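PDB 5K1S: oxidoreductase, zinc-binding dehydrogenase family from Myxococcus xanthus, which acts as a zinc-binding medium-chain reductase in an alternative route for the de novo biosynthesis of isovaleryl coenzyme A. Local coordinates for residues G110-A113 with L114-S117; K180-A183 with G184-V187; T168-A171 with V172-R176. All coordinates share one frame; numbering follows the deposited sequence.

Interaction 1: residues G110-A113 with L114-S117. With ZN (zinc ion), chain E.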
loop_
_atom_site.group_PDB
_atom_site.type_symbol
_atom_site.label_atom_id
_atom_site.label_comp_id
_atom_site.label_asym_id
_atom_site.label_seq_id
_atom_site.Cartn_x
_atom_site.Cartn_y
_atom_site.Cartn_z
ATOM N N GLY A 110 -0.684 14.733 19.268
ATOM C CA GLY A 110 -1.953 14.249 19.767
ATOM C C GLY A 110 -3.150 15.103 19.410
ATOM O O GLY A 110 -4.274 14.743 19.781
ATOM N N ASP A 111 -2.952 16.213 18.699
ATOM C CA ASP A 111 -4.022 17.158 18.406
ATOM C C ASP A 111 -4.326 17.310 16.925
ATOM O O ASP A 111 -5.463 17.639 16.578
ATOM C CB ASP A 111 -3.677 18.540 18.979
ATOM C CG ASP A 111 -3.537 18.526 20.487
ATOM O OD1 ASP A 111 -4.277 17.765 21.147
ATOM O OD2 ASP A 111 -2.684 19.272 21.015
ATOM N N CYS A 112 -3.354 17.090 16.045
ATOM C CA CYS A 112 -3.600 17.236 14.621
ATOM C C CYS A 112 -4.526 16.128 14.123
ATOM O O CYS A 112 -4.750 15.115 14.791
ATOM C CB CYS A 112 -2.284 17.212 13.841
ATOM S SG CYS A 112 -1.456 15.605 13.822
ATOM N N ALA A 113 -5.069 16.338 12.922
ATOM C CA ALA A 113 -5.992 15.368 12.340
ATOM C C ALA A 113 -5.408 13.961 12.368
ATOM O O ALA A 113 -6.077 13.003 12.774
ATOM C CB ALA A 113 -6.338 15.776 10.908
ATOM N N LEU A 114 -4.152 13.819 11.941
ATOM C CA LEU A 114 -3.533 12.498 11.875
ATOM C C LEU A 114 -3.525 11.827 13.241
ATOM O O LEU A 114 -3.888 10.651 13.371
ATOM C CB LEU A 114 -2.114 12.619 11.324
ATOM C CG LEU A 114 -2.021 13.082 9.871
ATOM C CD1 LEU A 114 -0.627 13.597 9.563
ATOM C CD2 LEU A 114 -2.391 11.945 8.933
ATOM N N CYS A 115 -3.104 12.557 14.276
ATOM C CA CYS A 115 -3.111 12.003 15.626
ATOM C C CYS A 115 -4.524 11.619 16.051
ATOM O O CYS A 115 -4.748 10.526 16.585
ATOM C CB CYS A 115 -2.509 13.007 16.609
ATOM S SG CYS A 115 -0.700 13.117 16.579
ATOM N N ARG A 116 -5.493 12.510 15.823
ATOM C CA ARG A 116 -6.874 12.212 16.187
ATOM C C ARG A 116 -7.415 11.001 15.441
ATOM O O ARG A 116 -8.415 10.417 15.872
ATOM C CB ARG A 116 -7.767 13.429 15.918
ATOM C CG ARG A 116 -7.342 14.695 16.654
ATOM C CD ARG A 116 -8.459 15.729 16.701
ATOM N NE ARG A 116 -8.994 16.047 15.377
ATOM C CZ ARG A 116 -8.522 16.997 14.573
ATOM N NH1 ARG A 116 -9.087 17.203 13.390
ATOM N NH2 ARG A 116 -7.485 17.742 14.940
ATOM N N SER A 117 -6.781 10.609 14.337
ATOM C CA SER A 117 -7.209 9.460 13.553
ATOM C C SER A 117 -6.475 8.179 13.924
ATOM O O SER A 117 -6.698 7.147 13.283
ATOM C CB SER A 117 -7.005 9.739 12.059
ATOM O OG SER A 117 -7.567 10.983 11.689
HETATM ZN ZN ZN E . -0.149 15.059 15.657
#
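Gly110 and Cys115 lie with their CA atoms 4.9 Å apart, because residues 110-112 curl back beside the first turn of the short helix 113-116. Arg116 N closes that turn on Cys112 O with an almost straight bond of 2.9 Å (173°). Gly110 adopts a positive phi at which a CB would jam against the preceding carbonyl oxygen, so its backbone angles by themselves call for glycine.

Cys112 occupies the N-cap position. Its SG is turned between the backbone N and the carbonyl carbon (chi1 69°), where it accepts a capping bond from Cys115 N at 3.5 Å and also binds the zinc ion at 2.3 Å. One sulfur therefore caps the helix and ligates the metal, and the amide would probably draw some negative charge away from it. Cys115, one helical turn on, points its side chain back toward the loop and adds a second bond to the zinc, its SG 2.2 Å away.

Arg116, which is exposed, holds the same loop through Asp111 O. Its chain bends at chi3 (-54°), which folds the guanidinium back so that one face lies over Ala113 CA, offset toward the rim. NH2 meets Asp111 O at 2.6 Å, close to the guanidinium plane and in the carbonyl plane. The Asp111 carboxylate is no partner, since its OD1 stays 7.0 Å from Arg116 NH2. At the far end of the turn Ser117 OG donates to Ala113 O over 2.7 Å, from above the carbonyl plane.

Cys109 and Cys123 complete the four-sulfur coordination. The closely spaced Cys109, Cys112 and Cys115 followed by Cys123 are characteristic of the structural zinc lobe of medium-chain dehydrogenases and reductases.

Interaction 2: residues K180-A183 with G184-V187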
loop_
_atom_site.group_PDB
_atom_site.type_symbol
_atom_site.label_atom_id
_atom_site.label_comp_id
_atom_site.label_asym_id
_atom_site.label_seq_id
_atom_site.Cartn_x
_atom_site.Cartn_y
_atom_site.Cartn_z
ATOM N N LYS A 180 -3.926 -6.039 9.895
ATOM C CA LYS A 180 -5.252 -6.545 10.258
ATOM C C LYS A 180 -5.357 -8.041 9.966
ATOM O O LYS A 180 -6.339 -8.524 9.398
ATOM C CB LYS A 180 -6.351 -5.767 9.531
ATOM C CG LYS A 180 -6.309 -4.267 9.765
ATOM C CD LYS A 180 -7.345 -3.552 8.918
ATOM C CE LYS A 180 -7.144 -2.047 8.941
ATOM N NZ LYS A 180 -8.086 -1.346 8.024
ATOM N N VAL A 181 -4.321 -8.782 10.365
ATOM C CA VAL A 181 -4.298 -10.220 10.133
ATOM C C VAL A 181 -5.438 -10.873 10.898
ATOM O O VAL A 181 -5.626 -10.628 12.098
ATOM C CB VAL A 181 -2.940 -10.806 10.544
ATOM C CG1 VAL A 181 -2.918 -12.316 10.331
ATOM C CG2 VAL A 181 -1.818 -10.142 9.760
ATOM N N ARG A 182 -6.201 -11.713 10.207
ATOM C CA ARG A 182 -7.332 -12.414 10.792
ATOM C C ARG A 182 -7.030 -13.902 10.892
ATOM O O ARG A 182 -6.280 -14.459 10.083
ATOM C CB ARG A 182 -8.601 -12.194 9.962
ATOM C CG ARG A 182 -8.918 -10.731 9.692
ATOM C CD ARG A 182 -8.967 -9.921 10.980
ATOM N NE ARG A 182 -9.259 -8.512 10.742
ATOM C CZ ARG A 182 -9.129 -7.559 11.659
ATOM N NH1 ARG A 182 -8.709 -7.858 12.882
ATOM N NH2 ARG A 182 -9.416 -6.302 11.353
ATOM N N ALA A 183 -7.618 -14.541 11.901
ATOM C CA ALA A 183 -7.415 -15.967 12.103
ATOM C C ALA A 183 -7.866 -16.743 10.873
ATOM O O ALA A 183 -8.960 -16.517 10.347
ATOM C CB ALA A 183 -8.181 -16.438 13.339
ATOM N N GLY A 184 -7.015 -17.658 10.415
ATOM C CA GLY A 184 -7.282 -18.466 9.245
ATOM C C GLY A 184 -6.484 -18.068 8.022
ATOM O O GLY A 184 -6.316 -18.893 7.113
ATOM N N GLU A 185 -5.988 -16.836 7.971
ATOM C CA GLU A 185 -5.199 -16.385 6.838
ATOM C C GLU A 185 -3.788 -16.964 6.900
ATOM O O GLU A 185 -3.292 -17.356 7.959
ATOM C CB GLU A 185 -5.129 -14.857 6.802
ATOM C CG GLU A 185 -6.416 -14.185 6.354
ATOM C CD GLU A 185 -6.332 -12.671 6.413
ATOM O OE1 GLU A 185 -5.678 -12.146 7.337
ATOM O OE2 GLU A 185 -6.916 -12.006 5.531
ATOM N N THR A 186 -3.145 -17.014 5.737
ATOM C CA THR A 186 -1.760 -17.445 5.619
ATOM C C THR A 186 -0.871 -16.214 5.499
ATOM O O THR A 186 -1.108 -15.354 4.645
ATOM C CB THR A 186 -1.569 -18.357 4.407
ATOM O OG1 THR A 186 -2.066 -17.705 3.232
ATOM C CG2 THR A 186 -2.308 -19.674 4.603
ATOM N N VAL A 187 0.145 -16.135 6.354
ATOM C CA VAL A 187 1.000 -14.958 6.463
ATOM C C VAL A 187 2.397 -15.320 5.983
ATOM O O VAL A 187 2.972 -16.326 6.420
ATOM C CB VAL A 187 1.042 -14.428 7.907
ATOM C CG1 VAL A 187 1.855 -13.140 7.980
ATOM C CG2 VAL A 187 -0.369 -14.208 8.435
#
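Glu185 OE1 has two partners: Arg182 N donates to it across the turn at 2.9 Å, and the guanidinium of Arg277 forms a salt bridge with it through NH2. The bond from Arg182 N is straight (177°) but arrives from above the carboxylate plane, 45° out of it. The opposite charge closest in sequence does not take part, for Arg182 NE stays 6.1 Å from Glu185 OE1 and the Arg182 side chain leads away, one face of its guanidinium passing over Lys180 CB.

The backbone makes this reach possible. Residues Arg182 to Glu185 form a type II beta turn, closed by Glu185 N donating to Arg182 O at 3.2 Å. Gly184 fills the third position with positive phi, where a CB would clash with Ala183 O. From the last position of the turn the Glu185 side chain leaves with CG anti to the carbonyl carbon (chi1 -74°) and continues extended, carrying CB past Arg182 O at 3.5 Å and setting the carboxylate back against Arg182 N. With an alanine here, Arg182 N and the Arg277 guanidinium would probably both lose this acceptor, leaving the arginine charge without its mate.

Two buried valines also meet across the contact: Val181 CG1 touches Val187 CG2 at 3.7 Å, and the two side chains cross obliquely. Ala209 packs against both of them.

Lys180 is the first residue to leave helical angles after helix 165-178, and the turn reverses the chain into strand 186-190 of the parallel sheet, consistent with a Rossmann-type nucleotide-binding fold. Backbone bonds tie Glu185 and Val187 to Arg210 of strand 210-215 on one flank and Thr186 to Asp254 of strand 253-258 on the other, while Val187 also packs on Val255 and Val257.

Interaction 3: residues T168-A171 with V172-R176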
loop_
_atom_site.group_PDB
_atom_site.type_symbol
_atom_site.label_atom_id
_atom_site.label_comp_id
_atom_site.label_asym_id
_atom_site.label_seq_id
_atom_site.Cartn_x
_atom_site.Cartn_y
_atom_site.Cartn_z
ATOM N N THR A 168 8.490 -6.255 19.100
ATOM C CA THR A 168 7.080 -6.576 19.297
ATOM C C THR A 168 6.199 -5.348 19.110
ATOM O O THR A 168 5.072 -5.467 18.620
ATOM C CB THR A 168 6.868 -7.174 20.687
ATOM O OG1 THR A 168 7.737 -8.300 20.863
ATOM C CG2 THR A 168 5.422 -7.622 20.866
ATOM N N GLY A 169 6.685 -4.167 19.498
ATOM C CA GLY A 169 5.926 -2.953 19.244
ATOM C C GLY A 169 5.675 -2.740 17.765
ATOM O O GLY A 169 4.547 -2.469 17.342
ATOM N N THR A 170 6.726 -2.872 16.954
ATOM C CA THR A 170 6.566 -2.759 15.508
ATOM C C THR A 170 5.679 -3.871 14.968
ATOM O O THR A 170 4.885 -3.651 14.046
ATOM C CB THR A 170 7.935 -2.790 14.831
ATOM O OG1 THR A 170 8.758 -1.746 15.367
ATOM C CG2 THR A 170 7.798 -2.605 13.322
ATOM N N ALA A 171 5.801 -5.076 15.530
ATOM C CA ALA A 171 4.988 -6.196 15.069
ATOM C C ALA A 171 3.503 -5.911 15.252
ATOM O O ALA A 171 2.698 -6.177 14.352
ATOM C CB ALA A 171 5.383 -7.472 15.810
ATOM N N VAL A 172 3.118 -5.371 16.411
ATOM C CA VAL A 172 1.716 -5.029 16.640
ATOM C C VAL A 172 1.234 -4.052 15.576
ATOM O O VAL A 172 0.181 -4.246 14.958
ATOM C CB VAL A 172 1.527 -4.458 18.059
ATOM C CG1 VAL A 172 0.108 -3.921 18.246
ATOM C CG2 VAL A 172 1.830 -5.525 19.104
ATOM N N HIS A 173 1.998 -2.982 15.350
ATOM C CA HIS A 173 1.616 -2.001 14.341
ATOM C C HIS A 173 1.508 -2.644 12.963
ATOM O O HIS A 173 0.576 -2.355 12.204
ATOM C CB HIS A 173 2.629 -0.855 14.324
ATOM C CG HIS A 173 2.222 0.299 13.463
ATOM N ND1 HIS A 173 0.972 0.874 13.528
ATOM C CD2 HIS A 173 2.904 0.990 12.518
ATOM C CE1 HIS A 173 0.899 1.867 12.660
ATOM N NE2 HIS A 173 2.060 1.958 12.034
ATOM N N THR A 174 2.448 -3.530 12.628
ATOM C CA THR A 174 2.471 -4.158 11.310
ATOM C C THR A 174 1.404 -5.240 11.188
ATOM O O THR A 174 0.589 -5.219 10.260
ATOM C CB THR A 174 3.855 -4.755 11.043
ATOM O OG1 THR A 174 4.855 -3.740 11.194
ATOM C CG2 THR A 174 3.935 -5.339 9.637
ATOM N N VAL A 175 1.402 -6.196 12.118
ATOM C CA VAL A 175 0.530 -7.360 12.001
ATOM C C VAL A 175 -0.927 -6.970 12.217
ATOM O O VAL A 175 -1.816 -7.413 11.480
ATOM C CB VAL A 175 0.978 -8.448 12.995
ATOM C CG1 VAL A 175 0.066 -9.668 12.922
ATOM C CG2 VAL A 175 2.427 -8.846 12.733
ATOM N N ARG A 176 -1.199 -6.142 13.226
ATOM C CA ARG A 176 -2.567 -5.868 13.658
ATOM C C ARG A 176 -3.100 -4.545 13.121
ATOM O O ARG A 176 -4.043 -4.526 12.324
ATOM C CB ARG A 176 -2.635 -5.865 15.188
ATOM C CG ARG A 176 -2.493 -7.225 15.805
ATOM C CD ARG A 176 -2.770 -7.146 17.282
ATOM N NE ARG A 176 -2.671 -8.448 17.929
ATOM C CZ ARG A 176 -2.745 -8.633 19.243
ATOM N NH1 ARG A 176 -2.914 -7.594 20.053
ATOM N NH2 ARG A 176 -2.646 -9.854 19.747
#
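Helix 165-178, whose start carries the zinc ligand Cys166, brings Thr170 and Thr174 side by side, pointing the same way, one turn apart. Thr170 O accepts twice from Thr174: from the amide N at 2.8 Å and from OG1 at 2.9 Å, the hydroxyl coming from above the carbonyl plane (42° out of it). Its OG1 anti to the carbonyl carbon (chi1 -55°), Thr174 can direct its hydroxyl back along the helix, while Thr170 CG2 lies 3.8 Å from Thr174 OG1.

The regular i to i+4 pattern appears in Val172 N to Thr168 O at 3.0 Å and His173 N to Gly169 O at 3.3 Å. A wider pi-type turn follows at 172-176. Within what is consistent with a Rossmann-type domain, the helix packs on two others: Ala171 and Val175 touch helix 195-206, and Val172 touches helix 311-323. Thr168 OG1 and Ser199 OG form a hydrogen bond, linking helix 165-178 to helix 195-206.

Val175 CG2 reaches back to Ala171 CB at 4.5 Å, a loose apolar contact. The His173 ring leads away to hydrogen-bond Glu313 through ND1 and Glu300 of the second subunit through NE2.

Overall arrangement
Followed from the N terminus, the chain meets interaction 1 first, then interaction 3, then interaction 2. The three stand in series, each closing within a few residues, and none nests in or crosses another. Interaction 1 forms part of the zinc lobe between strands 100-103 and 141-145. Its centre is about 20 Å from that of interaction 3 and about 29 Å from that of interaction 2, and it touches neither. Interactions 3 and 2 are successive: helix 165-178 ends, and the turn at 182-185 passes the chain into strand 186-190. They meet at Val181 N and Val175 O, 3.1 Å apart, a probable hydrogen bond joining the helix end to the approach to the parallel sheet.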